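Local coordinates for N-acetylneuraminic acid outer membrane channel protein NanC (Escherichia coli, PDB 2WJR) that forms a monomeric, weakly anion-selective beta-barrel channel that lets the sialic acid N-acetylneuraminic acid enter across the bacterial outer membrane, at residues G6-R9 / A14-T17. The protein carries 1 engineered substitution. Sequence-based numbering, arbitrary orientation.
Sequences GGYR and AYET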
# COMPACT_ATOMS: atom_id res chain seq x y z
N GLY A 6 -8.95 10.62 -1.04
CA GLY A 6 -8.44 11.54 -2.07
C GLY A 6 -7.03 11.95 -1.71
O GLY A 6 -6.74 12.15 -0.54
N GLY A 7 -6.17 12.10 -2.71
CA GLY A 7 -4.78 12.44 -2.46
C GLY A 7 -4.17 13.35 -3.50
O GLY A 7 -4.55 13.30 -4.67
N TYR A 8 -3.23 14.19 -3.05
CA TYR A 8 -2.44 15.04 -3.94
C TYR A 8 -0.97 14.66 -3.87
O TYR A 8 -0.40 14.56 -2.79
CB TYR A 8 -2.61 16.53 -3.58
CG TYR A 8 -1.67 17.40 -4.40
CD1 TYR A 8 -1.83 17.51 -5.77
CD2 TYR A 8 -0.60 18.05 -3.81
CE1 TYR A 8 -0.96 18.28 -6.54
CE2 TYR A 8 0.28 18.83 -4.57
CZ TYR A 8 0.09 18.93 -5.94
OH TYR A 8 0.94 19.67 -6.71
N ARG A 9 -0.35 14.49 -5.04
CA ARG A 9 1.07 14.22 -5.14
C ARG A 9 1.82 15.43 -5.71
O ARG A 9 1.53 15.84 -6.84
CB ARG A 9 1.30 13.01 -6.03
CG ARG A 9 0.69 11.74 -5.46
CD ARG A 9 1.70 10.66 -5.55
NE ARG A 9 1.19 9.31 -5.59
CZ ARG A 9 1.87 8.30 -6.10
NH1 ARG A 9 3.07 8.51 -6.64
NH2 ARG A 9 1.36 7.09 -6.11
N ALA A 14 -0.28 15.62 -9.29
CA ALA A 14 -1.38 14.74 -9.68
C ALA A 14 -2.30 14.44 -8.51
O ALA A 14 -1.86 14.43 -7.35
CB ALA A 14 -0.84 13.45 -10.26
N TYR A 15 -3.57 14.19 -8.82
CA TYR A 15 -4.58 13.78 -7.85
C TYR A 15 -4.92 12.32 -8.04
O TYR A 15 -5.08 11.84 -9.17
CB TYR A 15 -5.89 14.55 -8.04
CG TYR A 15 -5.86 16.01 -7.67
CD1 TYR A 15 -5.75 16.41 -6.34
CD2 TYR A 15 -6.00 17.00 -8.64
CE1 TYR A 15 -5.74 17.77 -5.99
CE2 TYR A 15 -5.99 18.36 -8.30
CZ TYR A 15 -5.86 18.73 -6.97
OH TYR A 15 -5.85 20.06 -6.64
N GLU A 16 -5.09 11.61 -6.93
CA GLU A 16 -5.53 10.22 -6.99
C GLU A 16 -6.67 9.97 -6.01
O GLU A 16 -6.73 10.56 -4.93
CB GLU A 16 -4.38 9.28 -6.68
CG GLU A 16 -3.68 9.54 -5.37
CD GLU A 16 -2.56 8.53 -5.12
OE1 GLU A 16 -2.69 7.37 -5.58
OE2 GLU A 16 -1.56 8.90 -4.46
N THR A 17 -7.58 9.10 -6.42
CA THR A 17 -8.69 8.69 -5.57
C THR A 17 -8.68 7.18 -5.44
O THR A 17 -8.41 6.47 -6.42
CB THR A 17 -10.08 9.19 -6.08
OG1 THR A 17 -10.45 8.47 -7.25
CG2 THR A 17 -10.03 10.66 -6.42
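Arg9 and Glu16, a diagonal pair on neighbouring antiparallel strands, meet in a salt bridge in which Arg9 NE lies 3.0 Å from Glu16 OE2. The N-H points almost straight at the oxygen, which sits in the guanidinium plane, yet the donor reaches the carboxylate from above its plane. Glu16 has its CG between the backbone N and the carbonyl carbon (chi1 55°) and an extended chain beyond, which lays CG over Gly7, where a CB would be tight against it, and carries the carboxylate on toward Arg9. The same OE2 also forms a salt bridge with Arg207 NH2, while Arg9 NH1 pairs with Glu203 and is hydrogen-bonded to a buffer molecule, probably from crystallisation. An alanine in place of Arg9 would probably leave Glu16 OE2 leaning on Arg207 alone of its two arginine mates and cost Glu203 a salt bridge.

Beneath the side chains runs the backbone ladder of a beta hairpin at the extracellular end of the porin barrel. Gly7 N gives to Glu16 O at 2.8 Å, and Glu16 N returns a bond to Gly7 O at 2.9 Å. In the second hydrogen-bonded pair, Arg9 N reaches Ala14 O at 2.8 Å along a nearly straight line, with Ala14 N to Arg9 O the longer return at 3.1 Å. Gly7 O additionally receives a CA-H contact from Tyr15. The alternate residues turn their backbone N-H and C=O groups away from this pairing, to the flanking strands: Tyr8 to Tyr206, Tyr15 to Asn39.

On the sheet face opposite the salt bridge, Tyr8 CD1 lies over one face of the Tyr15 ring, 3.9 Å from Tyr15 CE1, with the ring planes 55° apart. The Tyr8 hydroxyl is hydrogen-bonded to His13 ND1, in the connecting turn.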